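Local coordinates for 5-formaminoimidazole-4-carboxamide-1-(beta)-D-ribofuranosyl 5'-monophosphate synthetase (Methanocaldococcus jannaschii, PDB 2R7L), which catalyses the ATP- and formate-dependent formylation of AICAR to FAICAR, a folate-independent step of purine biosynthesis, at residues S29-K34 and G318-M323; A135-P140 and G275-A280; F207-F212 and L223-R228; C295-C300 and V308-A313. One frame throughout, in Å; residues are numbered along the deposited sequence.

Interactions 3 and 4 are neighbouring hairpins of one antiparallel sheet in the ATP-grasp part of the protein. Their centres are about 9 Å apart, they are joined through strands 205-214 and 292-300 by bonds such as Ile209 N to Leu296 O (2.8 Å), and both touch ATP. Interaction 2 packs against interaction 4, centres about 10 Å apart: Arg138 O meets Val308 N at 3.0 Å, and Leu278 packs on Leu296. Interaction 1, which contains the AICAR-touching Gly318, brings the N-terminal part of the chain to interaction 3, where Gly318 CA lies 3.4 Å from Asp226 OD1. Interactions 1 and 2 are remote, with nearest atoms about 14 Å apart.

Interaction 1: S29-K34 and G318-M323; sequences SLHILK and GTNSFM
His31, on the first helix after strand 20-24 of the Rossmann-like N-terminal part, pushes its ring into the 3-10 turn 318-321 of the ATP-grasp part. Its CG takes the crowded position between the backbone N and the carbonyl carbon (chi1 62°). The imidazole edge is the tight part of the contact. Asn320 OD1 lies in the ring plane, 2.9 Å from His31 CD2, with the amide turned 72° from the ring, and Thr319 OG1 comes within 3.0 Å of His31 NE2. Both partners are themselves held: Thr319 OG1 is hydrogen-bonded to Asp316 O, and Asn320 ND2 to the backbone O of His27, an AICAR-binding residue. Met323 crosses the imidazole at about a right angle, its CG 3.5 Å from His31 CD2.

The Leu30 side is looser, with a single touch of Leu30 CB on Met323 SD at 3.9 Å. It opens not to solvent but to the second subunit, whose Leu268 packs on Leu30 and Tyr328 on Met323. An alanine at His31 would probably leave a gap between helix and turn and deprive Thr319 OG1 and Asn320 OD1 of their close neighbour. Gly318, which touches bound AICAR, lies in the turn, and its carbonyl O receives both Ser321 N at 3.1 Å and Ser321 OG at 2.8 Å.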
# COMPACT_ATOMS: atom_id res chain seq x y z
N SER A 29 -4.09 0.90 -24.86
CA SER A 29 -3.59 -0.42 -24.48
C SER A 29 -2.73 -0.40 -23.21
O SER A 29 -2.74 -1.35 -22.43
CB SER A 29 -2.83 -1.07 -25.62
OG SER A 29 -1.61 -0.40 -25.84
N LEU A 30 -1.99 0.68 -23.00
CA LEU A 30 -1.08 0.76 -21.85
C LEU A 30 -1.75 0.44 -20.52
O LEU A 30 -1.20 -0.31 -19.72
CB LEU A 30 -0.36 2.10 -21.78
CG LEU A 30 0.80 2.26 -22.76
CD1 LEU A 30 1.40 3.65 -22.68
CD2 LEU A 30 1.85 1.20 -22.52
N HIS A 31 -2.93 0.99 -20.27
CA HIS A 31 -3.63 0.70 -19.03
C HIS A 31 -4.56 -0.50 -19.15
O HIS A 31 -4.93 -1.11 -18.15
CB HIS A 31 -4.34 1.93 -18.45
CG HIS A 31 -5.42 2.49 -19.33
ND1 HIS A 31 -6.71 2.02 -19.33
CD2 HIS A 31 -5.39 3.52 -20.21
CE1 HIS A 31 -7.43 2.71 -20.19
NE2 HIS A 31 -6.66 3.64 -20.72
N ILE A 32 -4.94 -0.85 -20.38
CA ILE A 32 -5.64 -2.10 -20.61
C ILE A 32 -4.74 -3.26 -20.22
O ILE A 32 -5.18 -4.22 -19.58
CB ILE A 32 -6.06 -2.26 -22.09
CG1 ILE A 32 -7.28 -1.39 -22.40
CG2 ILE A 32 -6.39 -3.73 -22.39
CD1 ILE A 32 -7.60 -1.28 -23.90
N LEU A 33 -3.47 -3.19 -20.62
CA LEU A 33 -2.52 -4.25 -20.33
C LEU A 33 -2.05 -4.16 -18.87
O LEU A 33 -2.04 -5.17 -18.16
CB LEU A 33 -1.35 -4.21 -21.32
CG LEU A 33 -1.68 -4.43 -22.80
CD1 LEU A 33 -0.44 -4.31 -23.68
CD2 LEU A 33 -2.37 -5.78 -23.03
N LYS A 34 -1.68 -2.97 -18.43
CA LYS A 34 -1.31 -2.76 -17.02
C LYS A 34 -2.41 -3.23 -16.08
O LYS A 34 -2.16 -3.97 -15.13
CB LYS A 34 -0.98 -1.30 -16.73
CG LYS A 34 -0.42 -1.05 -15.31
CD LYS A 34 0.86 -1.82 -15.08
CE LYS A 34 1.35 -1.70 -13.64
NZ LYS A 34 2.70 -2.28 -13.48
N GLY A 318 -9.56 9.03 -23.76
CA GLY A 318 -9.35 9.93 -22.64
C GLY A 318 -9.13 9.26 -21.29
O GLY A 318 -8.74 9.93 -20.32
N THR A 319 -9.39 7.95 -21.22
CA THR A 319 -9.13 7.18 -20.01
C THR A 319 -7.64 7.15 -19.70
O THR A 319 -7.23 6.83 -18.59
CB THR A 319 -9.64 5.72 -20.11
OG1 THR A 319 -9.19 5.14 -21.33
CG2 THR A 319 -11.17 5.68 -20.07
N ASN A 320 -6.82 7.51 -20.69
CA ASN A 320 -5.39 7.60 -20.48
C ASN A 320 -5.01 8.66 -19.45
O ASN A 320 -3.96 8.58 -18.83
CB ASN A 320 -4.66 7.82 -21.81
CG ASN A 320 -4.81 6.65 -22.76
OD1 ASN A 320 -4.99 5.50 -22.34
ND2 ASN A 320 -4.74 6.92 -24.06
N SER A 321 -5.88 9.65 -19.24
CA SER A 321 -5.59 10.70 -18.27
C SER A 321 -5.55 10.19 -16.83
O SER A 321 -4.91 10.81 -15.97
CB SER A 321 -6.59 11.87 -18.40
OG SER A 321 -7.91 11.43 -18.16
N PHE A 322 -6.23 9.07 -16.55
CA PHE A 322 -6.17 8.44 -15.22
C PHE A 322 -5.63 7.00 -15.22
O PHE A 322 -6.26 6.09 -14.66
CB PHE A 322 -7.49 8.57 -14.44
CG PHE A 322 -8.69 7.96 -15.14
CD1 PHE A 322 -9.26 8.57 -16.25
CD2 PHE A 322 -9.27 6.80 -14.65
CE1 PHE A 322 -10.36 8.02 -16.88
CE2 PHE A 322 -10.37 6.25 -15.28
CZ PHE A 322 -10.92 6.86 -16.40
N MET A 323 -4.47 6.78 -15.83
CA MET A 323 -3.87 5.45 -15.82
C MET A 323 -3.37 5.07 -14.41
O MET A 323 -3.23 3.90 -14.09
CB MET A 323 -2.73 5.34 -16.85
CG MET A 323 -3.20 5.42 -18.29
SD MET A 323 -1.99 4.88 -19.53
CE MET A 323 -0.73 6.14 -19.39

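Interaction 2: A135-P140 and G275-A280; sequences AGLRVP and GDKLVA
Ala135 and Lys277 meet where helix 125-135 ends against the flank of helix 268-285 in the ATP-grasp part of the chain. The Lys277 side chain starts with CG anti to its carbonyl carbon (chi1 -71°) and is fully extended beyond it, which lays its methylenes over the carbonyl of Ala135. The oxygen Ala135 O is 3.4 Å from Lys277 CB and 3.5 Å from Lys277 CD. Farther out, the ammonium group comes no closer to Gly136 than 4.0 Å, from Lys277 NZ to Gly136 O. Ala135 itself points its methyl at the backbone of the other helix, with Ala135 CB 3.7 Å from Lys277 O and 3.9 Å from Leu278 CA.

Gly136 closes helix 125-135 in a Schellman motif, with phi at 90°. A CB here would be jammed against Ala135 O and lie about 4.1 Å from Lys277 CD. After the turn, Leu137 has CG anti to its carbonyl carbon (chi1 -63°) and sends CD1 to within 4.3 Å of Leu278 CB. Leu278 belongs to a wider apolar cluster with Leu131 and Leu132 of helix 125-135 and Phe294 and Leu296 of strand 292-300. The chain then runs on to Pro140, which touches ATP.

No hydrogen bond crosses between the segments. Their cohesion is therefore van der Waals contact of methyl and methylene groups with one another and with backbone carbonyls, to which the lysine charge near the carbonyl end of helix 125-135 may add a weak, long-range attraction.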
# COMPACT_ATOMS: atom_id res chain seq x y z
N ALA A 135 -32.72 7.89 -25.84
CA ALA A 135 -32.35 7.81 -24.43
C ALA A 135 -32.81 9.05 -23.68
O ALA A 135 -32.96 9.04 -22.46
CB ALA A 135 -30.85 7.63 -24.28
N GLY A 136 -33.03 10.14 -24.42
CA GLY A 136 -33.48 11.39 -23.82
C GLY A 136 -32.33 12.28 -23.40
O GLY A 136 -32.42 13.00 -22.41
N LEU A 137 -31.25 12.24 -24.16
CA LEU A 137 -30.08 13.07 -23.84
C LEU A 137 -30.00 14.34 -24.70
O LEU A 137 -30.21 14.29 -25.91
CB LEU A 137 -28.79 12.26 -23.97
CG LEU A 137 -28.64 11.06 -23.02
CD1 LEU A 137 -27.31 10.39 -23.21
CD2 LEU A 137 -28.80 11.51 -21.59
N ARG A 138 -29.68 15.46 -24.07
CA ARG A 138 -29.45 16.71 -24.77
C ARG A 138 -28.33 16.55 -25.79
O ARG A 138 -27.26 16.03 -25.47
CB ARG A 138 -29.08 17.83 -23.80
CG ARG A 138 -30.19 18.23 -22.87
CD ARG A 138 -29.76 19.39 -21.99
NE ARG A 138 -30.81 19.77 -21.05
CZ ARG A 138 -30.87 19.38 -19.78
NH1 ARG A 138 -29.92 18.59 -19.28
NH2 ARG A 138 -31.87 19.78 -19.00
N VAL A 139 -28.61 16.97 -27.02
CA VAL A 139 -27.61 17.01 -28.09
C VAL A 139 -27.65 18.40 -28.74
O VAL A 139 -28.59 19.18 -28.49
CB VAL A 139 -27.86 15.91 -29.15
CG1 VAL A 139 -27.67 14.53 -28.54
CG2 VAL A 139 -29.25 16.04 -29.77
N PRO A 140 -26.62 18.73 -29.53
CA PRO A 140 -26.63 19.96 -30.33
C PRO A 140 -27.71 19.90 -31.42
O PRO A 140 -27.95 18.83 -31.99
CB PRO A 140 -25.25 19.97 -30.99
CG PRO A 140 -24.41 19.01 -30.18
CD PRO A 140 -25.38 17.97 -29.72
N GLY A 275 -25.93 8.54 -17.84
CA GLY A 275 -25.41 7.18 -17.99
C GLY A 275 -26.52 6.14 -17.84
O GLY A 275 -26.62 5.21 -18.63
N ASP A 276 -27.37 6.33 -16.84
CA ASP A 276 -28.47 5.39 -16.61
C ASP A 276 -29.40 5.32 -17.82
O ASP A 276 -29.78 4.23 -18.25
CB ASP A 276 -29.24 5.76 -15.34
CG ASP A 276 -28.46 5.44 -14.07
OD1 ASP A 276 -27.42 4.77 -14.17
OD2 ASP A 276 -28.90 5.86 -12.97
N LYS A 277 -29.74 6.48 -18.39
CA LYS A 277 -30.65 6.54 -19.54
C LYS A 277 -30.06 5.92 -20.79
O LYS A 277 -30.73 5.15 -21.48
CB LYS A 277 -31.05 7.99 -19.83
CG LYS A 277 -31.98 8.61 -18.81
CD LYS A 277 -32.27 10.05 -19.19
CE LYS A 277 -33.29 10.68 -18.26
NZ LYS A 277 -33.54 12.09 -18.66
N LEU A 278 -28.81 6.26 -21.10
CA LEU A 278 -28.15 5.67 -22.26
C LEU A 278 -28.16 4.15 -22.18
O LEU A 278 -28.37 3.47 -23.19
CB LEU A 278 -26.71 6.18 -22.39
CG LEU A 278 -25.94 5.62 -23.59
CD1 LEU A 278 -26.57 6.09 -24.90
CD2 LEU A 278 -24.48 6.02 -23.55
N VAL A 279 -27.92 3.64 -20.98
CA VAL A 279 -27.84 2.20 -20.75
C VAL A 279 -29.21 1.52 -20.88
O VAL A 279 -29.33 0.49 -21.54
CB VAL A 279 -27.19 1.90 -19.37
CG1 VAL A 279 -27.72 0.61 -18.76
CG2 VAL A 279 -25.67 1.86 -19.52
N ALA A 280 -30.23 2.12 -20.28
CA ALA A 280 -31.58 1.58 -20.33
C ALA A 280 -32.13 1.51 -21.75
O ALA A 280 -32.81 0.55 -22.11
CB ALA A 280 -32.52 2.40 -19.43

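Interaction 3: F207-F212 and L223-R228; sequences FCIHYF and LGMDKR. With AMZ (aminoimidazole 4-carboxamide ribonucleotide), chain F; ATP (adenosine-5'-triphosphate), chain E.
The carboxylate of Asp226 is gripped at both oxygens. His210 NE2 donates to Asp226 OD1 over a short 2.5 Å, the ring and carboxylate nearly coplanar at 24°, while Arg228 NH1 forms a salt bridge of 3.2 Å to the syn lone pair of Asp226 OD2. The Asp226 CG sits between its backbone N and carbonyl carbon (chi1 70°), on the sheet face that also carries Cys208 and His210.

These residues belong to the antiparallel hairpin of strands 205-214 and 219-230. Cys208 and Asp226 form a hydrogen-bonded pair; farther along, Leu223 and Gly224 both face His210 in a classic beta bulge, where Leu223 N reaches His210 O at 2.9 Å and the Gly224 N bond is weak. On the face that carries Ile209, Met225 SD makes an oblique Met-aromatic contact with Phe207.

The Arg228 guanidinium is sandwiched. Cys208 SG lies 3.5 Å above one face, and the carboxamide N2 of AICAR covers the other, 3.2 Å from Arg228 NH1. Arg228 NE and NH2 make weak bonds to ATP O2G, and Arg228 NH2 is salt-bridged to Asp316. An alanine at Arg228 would probably leave Asp226 OD2 and Asp316 without their cationic mate, with two weak bonds to the gamma-phosphate lost. One positive group thus touches both ATP and AICAR, consistent with holding the gamma-phosphate and AICAR close together for the ATP-dependent formylation.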
# COMPACT_ATOMS: atom_id res chain seq x y z
N PHE A 207 -16.34 18.04 -20.86
CA PHE A 207 -16.22 16.92 -19.94
C PHE A 207 -16.48 15.66 -20.74
O PHE A 207 -17.61 15.41 -21.13
CB PHE A 207 -17.28 17.02 -18.84
CG PHE A 207 -17.10 18.20 -17.93
CD1 PHE A 207 -16.26 18.11 -16.83
CD2 PHE A 207 -17.78 19.39 -18.16
CE1 PHE A 207 -16.10 19.19 -15.97
CE2 PHE A 207 -17.61 20.47 -17.32
CZ PHE A 207 -16.76 20.37 -16.22
N CYS A 208 -15.42 14.90 -21.01
CA CYS A 208 -15.57 13.57 -21.56
C CYS A 208 -15.69 12.61 -20.39
O CYS A 208 -14.74 12.37 -19.65
CB CYS A 208 -14.39 13.21 -22.47
SG CYS A 208 -14.07 14.44 -23.80
N ILE A 209 -16.90 12.08 -20.19
CA ILE A 209 -17.23 11.30 -19.01
C ILE A 209 -17.12 9.81 -19.28
O ILE A 209 -17.79 9.26 -20.17
CB ILE A 209 -18.65 11.66 -18.51
CG1 ILE A 209 -18.75 13.18 -18.31
CG2 ILE A 209 -18.97 10.91 -17.23
CD1 ILE A 209 -20.17 13.74 -18.35
N HIS A 210 -16.26 9.14 -18.52
CA HIS A 210 -16.01 7.73 -18.74
C HIS A 210 -16.79 6.87 -17.74
O HIS A 210 -16.56 6.91 -16.53
CB HIS A 210 -14.51 7.44 -18.71
CG HIS A 210 -13.71 8.37 -19.56
ND1 HIS A 210 -13.46 8.14 -20.90
CD2 HIS A 210 -13.12 9.56 -19.27
CE1 HIS A 210 -12.74 9.13 -21.39
NE2 HIS A 210 -12.52 10.00 -20.42
N TYR A 211 -17.75 6.11 -18.26
CA TYR A 211 -18.59 5.25 -17.43
C TYR A 211 -18.17 3.79 -17.59
O TYR A 211 -17.47 3.43 -18.53
CB TYR A 211 -20.07 5.36 -17.82
CG TYR A 211 -20.70 6.74 -17.80
CD1 TYR A 211 -21.54 7.12 -16.76
CD2 TYR A 211 -20.50 7.64 -18.85
CE1 TYR A 211 -22.15 8.36 -16.75
CE2 TYR A 211 -21.10 8.89 -18.85
CZ TYR A 211 -21.93 9.24 -17.80
OH TYR A 211 -22.52 10.46 -17.77
N PHE A 212 -18.65 2.95 -16.69
CA PHE A 212 -18.52 1.50 -16.83
C PHE A 212 -19.85 0.87 -16.44
O PHE A 212 -20.32 1.08 -15.32
CB PHE A 212 -17.40 0.95 -15.93
CG PHE A 212 -17.09 -0.51 -16.17
CD1 PHE A 212 -16.13 -0.87 -17.10
CD2 PHE A 212 -17.78 -1.51 -15.50
CE1 PHE A 212 -15.84 -2.21 -17.33
CE2 PHE A 212 -17.49 -2.85 -15.73
CZ PHE A 212 -16.52 -3.19 -16.65
N LEU A 223 -16.13 6.41 -13.68
CA LEU A 223 -14.71 6.09 -13.52
C LEU A 223 -13.80 7.31 -13.59
O LEU A 223 -12.77 7.35 -12.92
CB LEU A 223 -14.27 5.03 -14.55
CG LEU A 223 -14.30 3.56 -14.10
CD1 LEU A 223 -13.28 3.34 -13.00
CD2 LEU A 223 -15.68 3.12 -13.62
N GLY A 224 -14.17 8.29 -14.39
CA GLY A 224 -13.36 9.49 -14.53
C GLY A 224 -13.76 10.41 -15.67
O GLY A 224 -14.76 10.16 -16.36
N MET A 225 -12.98 11.47 -15.86
CA MET A 225 -13.30 12.50 -16.85
C MET A 225 -12.04 13.17 -17.33
O MET A 225 -11.09 13.36 -16.55
CB MET A 225 -14.19 13.59 -16.23
CG MET A 225 -15.48 13.11 -15.59
SD MET A 225 -16.39 14.53 -14.94
CE MET A 225 -17.82 13.73 -14.22
N ASP A 226 -12.04 13.57 -18.60
CA ASP A 226 -10.96 14.38 -19.16
C ASP A 226 -11.54 15.48 -20.04
O ASP A 226 -12.71 15.44 -20.43
CB ASP A 226 -10.00 13.52 -20.00
CG ASP A 226 -10.64 13.03 -21.31
OD1 ASP A 226 -11.51 12.14 -21.23
OD2 ASP A 226 -10.26 13.53 -22.40
N LYS A 227 -10.72 16.48 -20.33
CA LYS A 227 -11.04 17.43 -21.38
C LYS A 227 -10.01 17.26 -22.49
O LYS A 227 -8.84 16.97 -22.21
CB LYS A 227 -11.10 18.87 -20.85
CG LYS A 227 -9.77 19.50 -20.52
CD LYS A 227 -9.91 21.00 -20.38
CE LYS A 227 -8.56 21.67 -20.38
NZ LYS A 227 -8.66 23.13 -20.64
N ARG A 228 -10.45 17.39 -23.73
CA ARG A 228 -9.59 17.15 -24.88
C ARG A 228 -8.53 18.23 -25.00
O ARG A 228 -8.75 19.38 -24.61
CB ARG A 228 -10.40 17.11 -26.17
CG ARG A 228 -11.52 16.11 -26.19
CD ARG A 228 -10.99 14.71 -25.94
NE ARG A 228 -11.79 13.71 -26.63
CZ ARG A 228 -11.99 12.47 -26.18
NH1 ARG A 228 -11.45 12.08 -25.03
NH2 ARG A 228 -12.74 11.63 -26.88
O5 AMZ F . -6.55 10.61 -26.39
C6 AMZ F . -7.65 10.57 -26.94
N2 AMZ F . -8.73 11.22 -26.51
C3A AMZ F . -7.85 9.77 -28.22
C7A AMZ F . -8.98 9.73 -29.01
N3 AMZ F . -10.13 10.37 -28.82
N1 AMZ F . -6.93 8.99 -28.77
C5 AMZ F . -7.47 8.46 -29.88
N AMZ F . -8.72 8.92 -30.02
C1 AMZ F . -9.66 8.56 -31.11
C2 AMZ F . -9.52 9.47 -32.33
C3 AMZ F . -8.70 8.65 -33.31
O2 AMZ F . -9.15 8.90 -34.64
O1 AMZ F . -10.84 9.69 -32.86
O AMZ F . -9.25 7.24 -31.52
C AMZ F . -9.08 7.22 -32.94
C4 AMZ F . -7.95 6.22 -33.23
O3 AMZ F . -6.76 6.61 -32.54
P AMZ F . -5.37 6.54 -33.28
OP1 AMZ F . -4.92 5.17 -33.63
O4 AMZ F . -5.49 7.45 -34.61
OP2 AMZ F . -4.28 7.28 -32.33
PG ATP E . -12.16 12.50 -31.23
O1G ATP E . -12.15 10.99 -31.30
O2G ATP E . -12.71 13.07 -29.94
O3G ATP E . -10.86 13.13 -31.68
PB ATP E . -14.82 12.75 -32.22
O1B ATP E . -15.11 11.91 -31.00
O2B ATP E . -15.38 12.30 -33.56
O3B ATP E . -13.22 12.94 -32.38
PA ATP E . -15.77 15.36 -32.97
O1A ATP E . -17.28 15.38 -33.09
O2A ATP E . -14.88 15.23 -34.18
O3A ATP E . -15.37 14.23 -31.88
O5' ATP E . -15.35 16.70 -32.20
C5' ATP E . -14.01 17.15 -32.26
C4' ATP E . -13.91 18.41 -31.43
O4' ATP E . -14.67 19.47 -32.03
C3' ATP E . -14.48 18.24 -30.03
O3' ATP E . -13.52 17.72 -29.12
C2' ATP E . -14.90 19.65 -29.68
O2' ATP E . -13.80 20.39 -29.14
C1' ATP E . -15.29 20.27 -31.02
N9 ATP E . -16.75 20.14 -31.17
C8 ATP E . -17.38 19.06 -31.67
N7 ATP E . -18.72 19.24 -31.67
C5 ATP E . -18.97 20.46 -31.16
C6 ATP E . -20.17 21.28 -30.89
N6 ATP E . -21.42 20.81 -31.16
N1 ATP E . -19.98 22.50 -30.35
C2 ATP E . -18.75 22.97 -30.07
N3 ATP E . -17.62 22.29 -30.30
C4 ATP E . -17.66 21.05 -30.82

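Interaction 4: C295-C300 and V308-A313; sequences CLQSLC and VFEMSA. With ATP (adenosine-5'-triphosphate), chain E.
A classic beta bulge marks the antiparallel hairpin of strands 292-300 and 306-312 at the ATP site of the ATP-grasp fold: Phe309 and Glu310 both face Gln297. Phe309 N bonds to Gln297 O at 3.0 Å, while the bond from Glu310 N to the same oxygen is weak. In the other direction Gln297 N reaches Glu310 O from above the carbonyl plane.

At the bulge the Phe309 ring lies against the nucleotide. It has Gln297 O over one face, takes a CH-pi contact from Gln297 CB, and brings Phe309 CE1 to 3.7 Å from ATP C3'. Leu299 meets the ring at about a right angle and lies against the adenine, with Leu299 CD1 3.6 Å from ATP C2.

Gln297 and Glu310 run side by side toward the phosphates, and both are predicted magnesium ligands. The Gln297 side chain is extended beyond CG, and its amide donates from NE2 to ATP O1B in a nearly straight bond of 2.9 Å (168°). Its OE1 rests 3.4 Å from Glu310 CB. Glu310 CG lies 3.5 Å from ATP O1A; the bend at chi2 (-63°) then turns CD. Glu310 OE2 accepts Met311 N at 3.0 Å on the anti side of the carboxylate.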
# COMPACT_ATOMS: atom_id res chain seq x y z
N CYS A 295 -18.35 6.16 -23.05
CA CYS A 295 -17.99 7.55 -22.82
C CYS A 295 -19.03 8.48 -23.43
O CYS A 295 -19.46 8.29 -24.57
CB CYS A 295 -16.63 7.82 -23.45
SG CYS A 295 -16.05 9.53 -23.35
N LEU A 296 -19.46 9.47 -22.65
CA LEU A 296 -20.24 10.59 -23.18
C LEU A 296 -19.33 11.81 -23.29
O LEU A 296 -18.79 12.29 -22.29
CB LEU A 296 -21.44 10.92 -22.28
CG LEU A 296 -22.55 9.87 -22.22
CD1 LEU A 296 -23.72 10.39 -21.45
CD2 LEU A 296 -22.97 9.43 -23.61
N GLN A 297 -19.16 12.30 -24.52
CA GLN A 297 -18.33 13.48 -24.76
C GLN A 297 -19.23 14.71 -24.80
O GLN A 297 -20.01 14.89 -25.73
CB GLN A 297 -17.57 13.34 -26.06
CG GLN A 297 -16.63 12.16 -26.07
CD GLN A 297 -16.34 11.65 -27.46
OE1 GLN A 297 -16.84 10.60 -27.85
NE2 GLN A 297 -15.55 12.41 -28.22
N SER A 298 -19.14 15.55 -23.79
CA SER A 298 -20.13 16.59 -23.61
C SER A 298 -19.56 17.99 -23.43
O SER A 298 -18.36 18.18 -23.26
CB SER A 298 -21.03 16.24 -22.44
OG SER A 298 -20.30 16.23 -21.23
N LEU A 299 -20.45 18.98 -23.49
CA LEU A 299 -20.09 20.35 -23.22
C LEU A 299 -21.10 20.91 -22.24
O LEU A 299 -22.30 20.74 -22.42
CB LEU A 299 -20.06 21.19 -24.50
CG LEU A 299 -18.91 20.86 -25.46
CD1 LEU A 299 -19.21 21.33 -26.89
CD2 LEU A 299 -17.60 21.45 -24.96
N CYS A 300 -20.61 21.53 -21.18
CA CYS A 300 -21.48 22.06 -20.16
C CYS A 300 -21.73 23.54 -20.44
O CYS A 300 -20.82 24.35 -20.39
CB CYS A 300 -20.86 21.88 -18.76
SG CYS A 300 -21.97 22.37 -17.42
N VAL A 308 -24.34 16.42 -25.14
CA VAL A 308 -23.40 15.45 -25.67
C VAL A 308 -23.30 15.47 -27.19
O VAL A 308 -24.28 15.24 -27.91
CB VAL A 308 -23.60 14.01 -25.07
CG1 VAL A 308 -24.87 13.94 -24.26
CG2 VAL A 308 -23.60 12.95 -26.16
N PHE A 309 -22.10 15.78 -27.68
CA PHE A 309 -21.87 15.94 -29.09
C PHE A 309 -21.26 14.68 -29.68
O PHE A 309 -21.17 14.54 -30.90
CB PHE A 309 -20.95 17.14 -29.33
CG PHE A 309 -19.58 16.99 -28.72
CD1 PHE A 309 -18.57 16.32 -29.39
CD2 PHE A 309 -19.29 17.56 -27.48
CE1 PHE A 309 -17.30 16.19 -28.85
CE2 PHE A 309 -18.01 17.44 -26.92
CZ PHE A 309 -17.02 16.76 -27.61
N GLU A 310 -20.84 13.77 -28.81
CA GLU A 310 -20.30 12.49 -29.25
C GLU A 310 -20.39 11.44 -28.15
O GLU A 310 -20.68 11.75 -27.00
CB GLU A 310 -18.85 12.65 -29.73
CG GLU A 310 -18.71 12.81 -31.23
CD GLU A 310 -19.19 11.59 -32.02
OE1 GLU A 310 -19.40 11.72 -33.24
OE2 GLU A 310 -19.36 10.51 -31.41
N MET A 311 -20.13 10.19 -28.53
CA MET A 311 -20.11 9.08 -27.59
C MET A 311 -19.33 7.91 -28.15
O MET A 311 -19.10 7.82 -29.36
CB MET A 311 -21.53 8.63 -27.26
CG MET A 311 -22.22 7.93 -28.41
SD MET A 311 -23.52 6.81 -27.85
CE MET A 311 -22.57 5.34 -27.49
N SER A 312 -18.91 7.01 -27.26
CA SER A 312 -18.27 5.76 -27.66
C SER A 312 -18.96 4.60 -26.95
O SER A 312 -19.56 4.78 -25.89
CB SER A 312 -16.79 5.78 -27.29
OG SER A 312 -16.16 6.94 -27.80
N ALA A 313 -18.91 3.42 -27.56
CA ALA A 313 -19.58 2.25 -27.01
C ALA A 313 -18.55 1.28 -26.45
O ALA A 313 -18.89 0.22 -25.92
CB ALA A 313 -20.44 1.58 -28.07
PG ATP E . -12.16 12.50 -31.23
O1G ATP E . -12.15 10.99 -31.30
O2G ATP E . -12.71 13.07 -29.94
O3G ATP E . -10.86 13.13 -31.68
PB ATP E . -14.82 12.75 -32.22
O1B ATP E . -15.11 11.91 -31.00
O2B ATP E . -15.38 12.30 -33.56
O3B ATP E . -13.22 12.94 -32.38
PA ATP E . -15.77 15.36 -32.97
O1A ATP E . -17.28 15.38 -33.09
O2A ATP E . -14.88 15.23 -34.18
O3A ATP E . -15.37 14.23 -31.88
O5' ATP E . -15.35 16.70 -32.20
C5' ATP E . -14.01 17.15 -32.26
C4' ATP E . -13.91 18.41 -31.43
O4' ATP E . -14.67 19.47 -32.03
C3' ATP E . -14.48 18.24 -30.03
O3' ATP E . -13.52 17.72 -29.12
C2' ATP E . -14.90 19.65 -29.68
O2' ATP E . -13.80 20.39 -29.14
C1' ATP E . -15.29 20.27 -31.02
N9 ATP E . -16.75 20.14 -31.17
C8 ATP E . -17.38 19.06 -31.67
N7 ATP E . -18.72 19.24 -31.67
C5 ATP E . -18.97 20.46 -31.16
C6 ATP E . -20.17 21.28 -30.89
N6 ATP E . -21.42 20.81 -31.16
N1 ATP E . -19.98 22.50 -30.35
C2 ATP E . -18.75 22.97 -30.07
N3 ATP E . -17.62 22.29 -30.30
C4 ATP E . -17.66 21.05 -30.82